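Local coordinates for nucleosome assembly protein 1, putative (Plasmodium falciparum, PDB 3FS3) that belongs to the nucleosome assembly protein family of histone chaperones and probably binds histones and chromatin, at residues P112-R117 with Y284-Y289; I143-I148 with F158-Y163; S173-T178 with T198-Y203. One frame throughout, in Å; residues are numbered along the deposited sequence.

The three contacts lie in the part of the fold formed by a four-stranded antiparallel sheet and the helices packed on it. Contact 1 joins helix 114-120 to the end of helix 260-289, and both later contacts are nested in the chain loop it closes. Contact 2 pairs the first two strands; contact 3, next in the chain, takes the third strand and the segment following the fourth. Their centres are about 13 Å apart, and they are joined because strands 158-164 and 174-181 are neighbours in the sheet. The centre of contact 1 is about 17 Å from that of contact 2, which it touches through Trp115 and Ile143, and about 21 Å from that of contact 3.

Contact 1 (P112-R117 with Y284-Y289)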
loop_
_atom_site.group_PDB
_atom_site.type_symbol
_atom_site.label_atom_id
_atom_site.label_comp_id
_atom_site.label_asym_id
_atom_site.label_seq_id
_atom_site.Cartn_x
_atom_site.Cartn_y
_atom_site.Cartn_z
ATOM N N PRO A 112 -32.665 1.089 -11.334
ATOM C CA PRO A 112 -32.595 -0.370 -11.393
ATOM C C PRO A 112 -31.218 -0.977 -11.614
ATOM O O PRO A 112 -30.488 -0.570 -12.515
ATOM C CB PRO A 112 -33.569 -0.710 -12.524
ATOM C CG PRO A 112 -34.625 0.315 -12.357
ATOM C CD PRO A 112 -33.794 1.580 -12.149
ATOM N N GLU A 113 -30.878 -1.960 -10.779
ATOM C CA GLU A 113 -29.613 -2.689 -10.879
ATOM C C GLU A 113 -28.345 -1.870 -10.688
ATOM O O GLU A 113 -27.256 -2.310 -11.076
ATOM C CB GLU A 113 -29.538 -3.415 -12.231
ATOM C CG GLU A 113 -30.862 -3.992 -12.673
ATOM C CD GLU A 113 -30.734 -4.978 -13.820
ATOM O OE1 GLU A 113 -29.784 -4.852 -14.629
ATOM O OE2 GLU A 113 -31.599 -5.874 -13.918
ATOM N N PHE A 114 -28.472 -0.700 -10.067
ATOM C CA PHE A 114 -27.319 0.166 -9.854
ATOM C C PHE A 114 -26.063 -0.503 -9.315
ATOM O O PHE A 114 -25.003 -0.402 -9.919
ATOM C CB PHE A 114 -27.661 1.323 -8.912
ATOM C CG PHE A 114 -26.485 2.220 -8.630
ATOM C CD1 PHE A 114 -26.043 3.132 -9.590
ATOM C CD2 PHE A 114 -25.787 2.109 -7.435
ATOM C CE1 PHE A 114 -24.916 3.923 -9.361
ATOM C CE2 PHE A 114 -24.662 2.891 -7.189
ATOM C CZ PHE A 114 -24.221 3.807 -8.163
ATOM N N TRP A 115 -26.168 -1.160 -8.166
ATOM C CA TRP A 115 -24.992 -1.787 -7.574
ATOM C C TRP A 115 -24.504 -3.009 -8.350
ATOM O O TRP A 115 -23.296 -3.211 -8.492
ATOM C CB TRP A 115 -25.251 -2.153 -6.105
ATOM C CG TRP A 115 -25.517 -0.963 -5.252
ATOM C CD1 TRP A 115 -26.732 -0.536 -4.796
ATOM C CD2 TRP A 115 -24.556 -0.004 -4.791
ATOM N NE1 TRP A 115 -26.587 0.629 -4.083
ATOM C CE2 TRP A 115 -25.264 0.981 -4.066
ATOM C CE3 TRP A 115 -23.165 0.119 -4.921
ATOM C CZ2 TRP A 115 -24.630 2.075 -3.468
ATOM C CZ3 TRP A 115 -22.534 1.204 -4.328
ATOM C CH2 TRP A 115 -23.269 2.171 -3.607
ATOM N N LEU A 116 -25.428 -3.818 -8.856
ATOM C CA LEU A 116 -25.015 -4.983 -9.624
ATOM C C LEU A 116 -24.137 -4.531 -10.776
ATOM O O LEU A 116 -23.066 -5.096 -10.999
ATOM C CB LEU A 116 -26.210 -5.745 -10.187
ATOM C CG LEU A 116 -25.800 -6.802 -11.231
ATOM C CD1 LEU A 116 -24.796 -7.776 -10.613
ATOM C CD2 LEU A 116 -27.030 -7.553 -11.741
ATOM N N ARG A 117 -24.581 -3.508 -11.500
ATOM C CA ARG A 117 -23.816 -3.026 -12.641
ATOM C C ARG A 117 -22.503 -2.380 -12.245
ATOM O O ARG A 117 -21.493 -2.567 -12.917
ATOM C CB ARG A 117 -24.663 -2.081 -13.487
ATOM C CG ARG A 117 -25.766 -2.828 -14.212
ATOM C CD ARG A 117 -26.584 -1.953 -15.140
ATOM N NE ARG A 117 -27.731 -2.692 -15.665
ATOM C CZ ARG A 117 -28.759 -2.137 -16.301
ATOM N NH1 ARG A 117 -28.793 -0.822 -16.498
ATOM N NH2 ARG A 117 -29.759 -2.895 -16.732
ATOM N N TYR A 284 -16.437 5.485 -5.752
ATOM C CA TYR A 284 -16.708 5.822 -7.150
ATOM C C TYR A 284 -17.837 5.018 -7.802
ATOM O O TYR A 284 -17.822 4.803 -9.011
ATOM C CB TYR A 284 -15.433 5.590 -7.970
ATOM C CG TYR A 284 -14.149 6.003 -7.276
ATOM C CD1 TYR A 284 -13.970 7.305 -6.814
ATOM C CD2 TYR A 284 -13.112 5.092 -7.089
ATOM C CE1 TYR A 284 -12.794 7.694 -6.184
ATOM C CE2 TYR A 284 -11.928 5.467 -6.463
ATOM C CZ TYR A 284 -11.776 6.771 -6.013
ATOM O OH TYR A 284 -10.606 7.152 -5.402
ATOM N N ALA A 285 -18.816 4.593 -7.013
ATOM C CA ALA A 285 -19.916 3.773 -7.515
ATOM C C ALA A 285 -20.503 4.115 -8.872
ATOM O O ALA A 285 -20.458 3.293 -9.798
ATOM C CB ALA A 285 -21.034 3.725 -6.497
ATOM N N VAL A 286 -21.061 5.316 -8.998
ATOM C CA VAL A 286 -21.702 5.692 -10.248
ATOM C C VAL A 286 -20.787 5.617 -11.459
ATOM O O VAL A 286 -21.244 5.286 -12.548
ATOM C CB VAL A 286 -22.345 7.107 -10.169
ATOM C CG1 VAL A 286 -21.268 8.201 -10.154
ATOM C CG2 VAL A 286 -23.303 7.293 -11.340
ATOM N N ASP A 287 -19.501 5.910 -11.275
ATOM C CA ASP A 287 -18.557 5.855 -12.387
ATOM C C ASP A 287 -18.328 4.420 -12.840
ATOM O O ASP A 287 -18.022 4.168 -14.012
ATOM C CB ASP A 287 -17.238 6.528 -12.014
ATOM C CG ASP A 287 -17.331 8.038 -12.075
ATOM O OD1 ASP A 287 -18.317 8.548 -12.648
ATOM O OD2 ASP A 287 -16.419 8.718 -11.567
ATOM N N TYR A 288 -18.462 3.478 -11.914
ATOM C CA TYR A 288 -18.341 2.076 -12.284
ATOM C C TYR A 288 -19.635 1.724 -13.010
ATOM O O TYR A 288 -19.611 1.103 -14.069
ATOM C CB TYR A 288 -18.150 1.197 -11.046
ATOM C CG TYR A 288 -16.696 1.046 -10.682
ATOM C CD1 TYR A 288 -15.834 0.280 -11.478
ATOM C CD2 TYR A 288 -16.164 1.709 -9.581
ATOM C CE1 TYR A 288 -14.474 0.182 -11.180
ATOM C CE2 TYR A 288 -14.805 1.621 -9.272
ATOM C CZ TYR A 288 -13.968 0.858 -10.075
ATOM O OH TYR A 288 -12.632 0.787 -9.770
ATOM N N TYR A 289 -20.769 2.143 -12.448
ATOM C CA TYR A 289 -22.055 1.879 -13.080
ATOM C C TYR A 289 -21.968 2.304 -14.548
ATOM O O TYR A 289 -22.285 1.522 -15.440
ATOM C CB TYR A 289 -23.161 2.663 -12.379
ATOM C CG TYR A 289 -24.475 2.667 -13.121
ATOM C CD1 TYR A 289 -25.435 1.681 -12.896
ATOM C CD2 TYR A 289 -24.760 3.662 -14.056
ATOM C CE1 TYR A 289 -26.656 1.689 -13.588
ATOM C CE2 TYR A 289 -25.968 3.680 -14.749
ATOM C CZ TYR A 289 -26.912 2.696 -14.511
ATOM O OH TYR A 289 -28.115 2.741 -15.189
HETATM O O HOH W 1 -30.368 1.196 -14.536
#
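Phe114 and Trp115 meet Ala285 and Tyr289 where the start of helix 114-120 packs against the end of helix 260-289, a buried helix-to-helix contact in the NAP fold. The apolar part centres on Ala285, whose CB touches both Phe114 and Trp115. It reaches the edge of the Phe114 ring, with CB 3.6 Å from Phe114 CZ, and it meets Trp115 at CZ3, also 3.6 Å away. Phe114 turns an edge to the indole, its CD2 standing 3.5 Å above the Trp115 ring, over the centre. CG of Phe114 is anti to the backbone N (chi1 178°), and the ring beyond it lies beside Val286 and Tyr289; there Phe114 CE1 lies 3.7 Å from Tyr289 CB.

The aromatic part is a loose one. The Phe114 and Tyr289 planes are only 23° apart, yet the rings are slid so far past each other, with centroids 5.5 Å apart, that they hardly overlap. Arg117 runs alongside Tyr289 and points the same way, its guanidinium turned 27° from the ring plane and the tyrosine OH near the guanidinium edge.

Polar links border this apolar core. Glu113, at the N-cap position, forms a salt bridge to Arg117 one turn on, with OE1 2.9 Å from NH2; this bond and the one from NE to the same oxygen are both weak in angle. Behind the contact, Leu98 and Arg94 of helix 49-99 cover Phe114, Trp115 and Ala285, while Leu58 and Leu47 of the second subunit pack on Phe114 and Tyr289. One water bridges the segments: it donates to Pro112 O at 2.7 Å and lies in the plane of the Tyr289 ring, 2.8 Å from OH.

Contact 2 (I143-I148 with F158-Y163)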
loop_
_atom_site.group_PDB
_atom_site.type_symbol
_atom_site.label_atom_id
_atom_site.label_comp_id
_atom_site.label_asym_id
_atom_site.label_seq_id
_atom_site.Cartn_x
_atom_site.Cartn_y
_atom_site.Cartn_z
ATOM N N ILE A 143 -24.375 -0.211 -0.264
ATOM C CA ILE A 143 -23.162 -0.831 0.252
ATOM C C ILE A 143 -22.454 0.287 0.997
ATOM O O ILE A 143 -22.236 1.366 0.440
ATOM C CB ILE A 143 -22.229 -1.338 -0.865
ATOM C CG1 ILE A 143 -22.962 -2.336 -1.758
ATOM C CG2 ILE A 143 -21.009 -2.021 -0.243
ATOM C CD1 ILE A 143 -22.075 -2.922 -2.850
ATOM N N ARG A 144 -22.113 0.038 2.258
ATOM C CA ARG A 144 -21.444 1.040 3.080
ATOM C C ARG A 144 -20.264 0.461 3.847
ATOM O O ARG A 144 -20.200 -0.741 4.101
ATOM C CB ARG A 144 -22.434 1.653 4.083
ATOM C CG ARG A 144 -23.611 2.374 3.435
ATOM C CD ARG A 144 -24.681 2.810 4.447
ATOM N NE ARG A 144 -24.224 3.855 5.364
ATOM C CZ ARG A 144 -23.606 3.630 6.521
ATOM N NH1 ARG A 144 -23.367 2.387 6.920
ATOM N NH2 ARG A 144 -23.228 4.649 7.285
ATOM N N CYS A 145 -19.328 1.331 4.206
ATOM C CA CYS A 145 -18.157 0.931 4.975
ATOM C C CYS A 145 -18.132 1.756 6.260
ATOM O O CYS A 145 -18.322 2.973 6.232
ATOM C CB CYS A 145 -16.877 1.176 4.182
ATOM S SG CYS A 145 -15.361 0.777 5.105
ATOM N N ASP A 146 -17.907 1.083 7.380
ATOM C CA ASP A 146 -17.856 1.734 8.683
ATOM C C ASP A 146 -16.666 1.230 9.485
ATOM O O ASP A 146 -16.185 0.114 9.266
ATOM C CB ASP A 146 -19.126 1.431 9.484
ATOM C CG ASP A 146 -20.312 2.236 9.028
ATOM O OD1 ASP A 146 -21.445 1.706 9.094
ATOM O OD2 ASP A 146 -20.120 3.402 8.620
ATOM N N TYR A 147 -16.194 2.069 10.405
ATOM C CA TYR A 147 -15.095 1.705 11.292
ATOM C C TYR A 147 -15.789 0.945 12.406
ATOM O O TYR A 147 -16.968 1.177 12.667
ATOM C CB TYR A 147 -14.443 2.945 11.925
ATOM C CG TYR A 147 -13.537 3.742 11.024
ATOM C CD1 TYR A 147 -12.346 3.199 10.549
ATOM C CD2 TYR A 147 -13.867 5.046 10.653
ATOM C CE1 TYR A 147 -11.501 3.931 9.723
ATOM C CE2 TYR A 147 -13.029 5.792 9.823
ATOM C CZ TYR A 147 -11.846 5.226 9.362
ATOM O OH TYR A 147 -11.010 5.947 8.537
ATOM N N ILE A 148 -15.073 0.040 13.056
ATOM C CA ILE A 148 -15.652 -0.686 14.173
ATOM C C ILE A 148 -15.726 0.335 15.311
ATOM O O ILE A 148 -14.713 0.947 15.664
ATOM C CB ILE A 148 -14.760 -1.866 14.601
ATOM C CG1 ILE A 148 -14.588 -2.838 13.426
ATOM C CG2 ILE A 148 -15.373 -2.564 15.810
ATOM C CD1 ILE A 148 -13.693 -4.024 13.719
ATOM N N PHE A 158 -12.448 -2.502 9.865
ATOM C CA PHE A 158 -13.612 -1.953 9.182
ATOM C C PHE A 158 -14.699 -2.996 8.939
ATOM O O PHE A 158 -14.454 -4.202 8.992
ATOM C CB PHE A 158 -13.185 -1.316 7.856
ATOM C CG PHE A 158 -12.659 -2.300 6.847
ATOM C CD1 PHE A 158 -13.516 -2.909 5.939
ATOM C CD2 PHE A 158 -11.307 -2.621 6.809
ATOM C CE1 PHE A 158 -13.035 -3.819 5.006
ATOM C CE2 PHE A 158 -10.821 -3.533 5.877
ATOM C CZ PHE A 158 -11.691 -4.132 4.975
ATOM N N ILE A 159 -15.907 -2.518 8.675
ATOM C CA ILE A 159 -17.027 -3.409 8.429
ATOM C C ILE A 159 -17.810 -2.988 7.194
ATOM O O ILE A 159 -18.241 -1.840 7.079
ATOM C CB ILE A 159 -17.947 -3.473 9.680
ATOM C CG1 ILE A 159 -19.245 -4.216 9.362
ATOM C CG2 ILE A 159 -18.202 -2.080 10.215
ATOM C CD1 ILE A 159 -20.364 -3.327 8.872
ATOM N N LEU A 160 -17.967 -3.921 6.257
ATOM C CA LEU A 160 -18.707 -3.669 5.023
ATOM C C LEU A 160 -20.159 -4.119 5.182
ATOM O O LEU A 160 -20.420 -5.242 5.601
ATOM C CB LEU A 160 -18.066 -4.429 3.864
ATOM C CG LEU A 160 -16.661 -4.012 3.448
ATOM C CD1 LEU A 160 -16.174 -4.963 2.357
ATOM C CD2 LEU A 160 -16.661 -2.557 2.964
ATOM N N SER A 161 -21.105 -3.247 4.852
ATOM C CA SER A 161 -22.519 -3.597 4.977
ATOM C C SER A 161 -23.231 -3.566 3.632
ATOM O O SER A 161 -23.081 -2.620 2.861
ATOM C CB SER A 161 -23.227 -2.647 5.947
ATOM O OG SER A 161 -22.694 -2.762 7.253
ATOM N N PHE A 162 -23.997 -4.617 3.367
ATOM C CA PHE A 162 -24.760 -4.763 2.134
ATOM C C PHE A 162 -26.249 -4.744 2.499
ATOM O O PHE A 162 -26.764 -5.687 3.104
ATOM C CB PHE A 162 -24.381 -6.083 1.458
ATOM C CG PHE A 162 -22.925 -6.167 1.066
ATOM C CD1 PHE A 162 -22.535 -6.008 -0.261
ATOM C CD2 PHE A 162 -21.946 -6.367 2.031
ATOM C CE1 PHE A 162 -21.187 -6.047 -0.619
ATOM C CE2 PHE A 162 -20.596 -6.408 1.684
ATOM C CZ PHE A 162 -20.216 -6.247 0.352
ATOM N N TYR A 163 -26.927 -3.657 2.143
ATOM C CA TYR A 163 -28.340 -3.500 2.453
ATOM C C TYR A 163 -29.202 -4.037 1.319
ATOM O O TYR A 163 -29.029 -3.658 0.160
ATOM C CB TYR A 163 -28.651 -2.024 2.708
ATOM C CG TYR A 163 -27.915 -1.461 3.906
ATOM C CD1 TYR A 163 -28.564 -1.263 5.128
ATOM C CD2 TYR A 163 -26.554 -1.161 3.829
ATOM C CE1 TYR A 163 -27.871 -0.786 6.247
ATOM C CE2 TYR A 163 -25.859 -0.688 4.933
ATOM C CZ TYR A 163 -26.519 -0.506 6.139
ATOM O OH TYR A 163 -25.805 -0.080 7.234
#
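Arg144 lies across Tyr163 on the antiparallel beta hairpin of strands 140-147 and 158-164. From CB the arginine chain leaves the sheet on the side of Asp146, Ile159 and Ser161. CG comes 4.1 Å from Tyr163 CE2, and CD moves closer to the same atom, at 3.7 Å. A bend at chi3 (67°) then turns NE out of the line of the chain. The guanidinium plane stands almost upright to the tyrosine ring, at 87°. NH1 at the tip is 3.5 Å from Tyr163 OH, and donates to Asp146 OD1, two residues along the strand, at 3.0 Å in a salt bridge. The oxygen is met on its syn side, 32° out of the carboxylate plane, while it lies in the guanidinium plane. The pair lies on the face shared with Ile159 and Ser161, and Asp146 CB also rests against Ile159 CG2.

Beneath these side chains the backbones form two hydrogen-bonded pairs, Arg144 with Ser161 and Asp146 with Ile159. The shortest of the four bonds is Ile159 N to Asp146 O, at 2.7 Å. The CA-H groups of Ile143, Leu160, Cys145 and Phe158 approach the same four carbonyl oxygens (Ser161, Arg144, Ile159, Asp146), so each receives an N-H and a CA-H.

The other face is apolar. Ile143 CG2 sits 4.0 Å above the Phe162 ring, offset toward its rim. Cys145 CB touches Leu160 CD2 at 3.9 Å, and its SG makes an oblique sulfur-aromatic contact with Phe158, 5.2 Å from the ring centroid. Helix 260-289 covers this face, Ile277 meeting Ile143 and Phe162, Ala274 meeting Leu160 and Ile282 meeting Cys145; on the far edge of strand 158-164, strand 174-181 continues the sheet through Lys177 and Leu175.

Contact 3 (S173-T178 with T198-Y203); sequences SVLTKT and TVIDWY
Ile200 touches Leu175 with one branch and the flat Trp202 ring with the other: its CG2 lies 3.4 Å above one face of the indole, offset toward the rim. A second flat group, the Thr176 peptide carbonyl, takes a hydrogen bond from Thr198 N at 3.1 Å. It prolongs the antiparallel pairing of strands 174-181 and 192-197, in which Thr178 bonds to Glu196, by one further step at the edge of the four-stranded sheet of the NAP fold. Beyond it the segment 198-203 departs from the sheet as an irregular chain.

Side chains take over where the backbone pairing stops. Leu175 is the buried member, crossing both Thr198 and Ile200 at about a right angle. Its CD2 lies 3.9 Å from Thr198 OG1 and also near Ile200 CG1, while CD1 meets Ile200 CD1 at 3.8 Å. CG1 of Ile200, anti to the carbonyl carbon (chi1 -56°), is thereby the branch turned to Leu175, 3.8 Å from its CD1, leaving CG2 to the indole. The modelled place of the Thr198 methyl against the Thr176 backbone is doubtful.

Farther along, the chain is held by Asn172, just before the first segment: its side chain bonds through ND2 to Val199 O and through OD1 to Asp201 N. Phe241 packs on Leu175, while the neighbouring Lys177 forms a salt bridge to Asp270 of helix 260-289, so the strand is tied to helix and loop as well. Ile200, Asp201 and Trp202 form an inverse gamma turn about Asp201, with a weak bond from Trp202 N to Ile200 O, 3.1 Å.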
loop_
_atom_site.group_PDB
_atom_site.type_symbol
_atom_site.label_atom_id
_atom_site.label_comp_id
_atom_site.label_asym_id
_atom_site.label_seq_id
_atom_site.Cartn_x
_atom_site.Cartn_y
_atom_site.Cartn_z
ATOM N N SER A 173 -32.095 -8.090 6.228
ATOM C CA SER A 173 -32.267 -6.799 5.586
ATOM C C SER A 173 -30.869 -6.238 5.357
ATOM O O SER A 173 -30.688 -5.313 4.574
ATOM C CB SER A 173 -33.083 -5.848 6.474
ATOM O OG SER A 173 -32.293 -5.370 7.543
ATOM N N VAL A 174 -29.880 -6.812 6.041
ATOM C CA VAL A 174 -28.492 -6.372 5.907
ATOM C C VAL A 174 -27.487 -7.503 6.104
ATOM O O VAL A 174 -27.613 -8.298 7.033
ATOM C CB VAL A 174 -28.131 -5.286 6.946
ATOM C CG1 VAL A 174 -26.701 -4.835 6.738
ATOM C CG2 VAL A 174 -29.083 -4.110 6.836
ATOM N N LEU A 175 -26.490 -7.572 5.228
ATOM C CA LEU A 175 -25.440 -8.578 5.354
ATOM C C LEU A 175 -24.133 -7.810 5.564
ATOM O O LEU A 175 -23.786 -6.936 4.761
ATOM C CB LEU A 175 -25.333 -9.444 4.085
ATOM C CG LEU A 175 -26.515 -10.342 3.708
ATOM C CD1 LEU A 175 -26.101 -11.254 2.552
ATOM C CD2 LEU A 175 -26.946 -11.177 4.911
ATOM N N THR A 176 -23.418 -8.118 6.640
ATOM C CA THR A 176 -22.165 -7.429 6.927
ATOM C C THR A 176 -20.979 -8.375 6.954
ATOM O O THR A 176 -21.124 -9.590 7.103
ATOM C CB THR A 176 -22.200 -6.732 8.285
ATOM O OG1 THR A 176 -22.138 -7.719 9.321
ATOM C CG2 THR A 176 -23.474 -5.919 8.443
ATOM N N LYS A 177 -19.799 -7.790 6.815
ATOM C CA LYS A 177 -18.550 -8.525 6.837
ATOM C C LYS A 177 -17.591 -7.639 7.624
ATOM O O LYS A 177 -17.338 -6.494 7.240
ATOM C CB LYS A 177 -18.039 -8.730 5.410
ATOM C CG LYS A 177 -16.766 -9.555 5.305
ATOM C CD LYS A 177 -17.022 -11.008 5.631
ATOM C CE LYS A 177 -15.747 -11.842 5.512
ATOM N NZ LYS A 177 -15.379 -12.164 4.113
ATOM N N THR A 178 -17.080 -8.163 8.734
ATOM C CA THR A 178 -16.164 -7.414 9.586
ATOM C C THR A 178 -14.718 -7.888 9.454
ATOM O O THR A 178 -14.417 -9.059 9.667
ATOM C CB THR A 178 -16.576 -7.525 11.065
ATOM O OG1 THR A 178 -17.958 -7.175 11.203
ATOM C CG2 THR A 178 -15.734 -6.579 11.927
ATOM N N THR A 198 -22.118 -12.158 8.628
ATOM C CA THR A 198 -23.453 -12.471 9.094
ATOM C C THR A 198 -23.876 -13.765 8.418
ATOM O O THR A 198 -23.466 -14.053 7.296
ATOM C CB THR A 198 -24.449 -11.337 8.739
ATOM O OG1 THR A 198 -25.773 -11.874 8.582
ATOM C CG2 THR A 198 -24.025 -10.654 7.480
ATOM N N VAL A 199 -24.658 -14.567 9.128
ATOM C CA VAL A 199 -25.157 -15.818 8.593
ATOM C C VAL A 199 -26.409 -15.471 7.772
ATOM O O VAL A 199 -27.345 -14.838 8.270
ATOM C CB VAL A 199 -25.510 -16.805 9.740
ATOM C CG1 VAL A 199 -26.327 -16.093 10.792
ATOM C CG2 VAL A 199 -26.299 -17.992 9.202
ATOM N N ILE A 200 -26.410 -15.873 6.509
ATOM C CA ILE A 200 -27.523 -15.584 5.621
ATOM C C ILE A 200 -28.699 -16.504 5.901
ATOM O O ILE A 200 -28.550 -17.717 5.903
ATOM C CB ILE A 200 -27.096 -15.752 4.147
ATOM C CG1 ILE A 200 -25.885 -14.857 3.857
ATOM C CG2 ILE A 200 -28.271 -15.408 3.209
ATOM C CD1 ILE A 200 -25.328 -15.011 2.446
ATOM N N ASP A 201 -29.875 -15.930 6.132
ATOM C CA ASP A 201 -31.052 -16.749 6.395
ATOM C C ASP A 201 -31.796 -17.049 5.107
ATOM O O ASP A 201 -32.849 -16.475 4.837
ATOM C CB ASP A 201 -31.972 -16.049 7.392
ATOM C CG ASP A 201 -31.315 -15.883 8.746
ATOM O OD1 ASP A 201 -30.796 -16.895 9.261
ATOM O OD2 ASP A 201 -31.309 -14.755 9.291
ATOM N N TRP A 202 -31.243 -17.969 4.320
ATOM C CA TRP A 202 -31.837 -18.345 3.039
ATOM C C TRP A 202 -33.236 -18.946 3.146
ATOM O O TRP A 202 -33.516 -19.741 4.043
ATOM C CB TRP A 202 -30.948 -19.357 2.302
ATOM C CG TRP A 202 -29.562 -18.891 1.969
ATOM C CD1 TRP A 202 -28.421 -19.150 2.670
ATOM C CD2 TRP A 202 -29.166 -18.117 0.829
ATOM N NE1 TRP A 202 -27.334 -18.593 2.034
ATOM C CE2 TRP A 202 -27.763 -17.953 0.901
ATOM C CE3 TRP A 202 -29.862 -17.549 -0.250
ATOM C CZ2 TRP A 202 -27.038 -17.242 -0.066
ATOM C CZ3 TRP A 202 -29.140 -16.842 -1.213
ATOM C CH2 TRP A 202 -27.741 -16.697 -1.113
ATOM N N TYR A 203 -34.113 -18.571 2.220
ATOM C CA TYR A 203 -35.451 -19.139 2.207
ATOM C C TYR A 203 -35.383 -20.498 1.510
ATOM O O TYR A 203 -34.400 -20.814 0.832
ATOM C CB TYR A 203 -36.432 -18.231 1.471
ATOM C CG TYR A 203 -36.813 -16.987 2.236
ATOM C CD1 TYR A 203 -37.382 -17.072 3.512
ATOM C CD2 TYR A 203 -36.670 -15.725 1.660
ATOM C CE1 TYR A 203 -37.808 -15.919 4.190
ATOM C CE2 TYR A 203 -37.089 -14.579 2.322
ATOM C CZ TYR A 203 -37.662 -14.678 3.579
ATOM O OH TYR A 203 -38.122 -13.536 4.191
#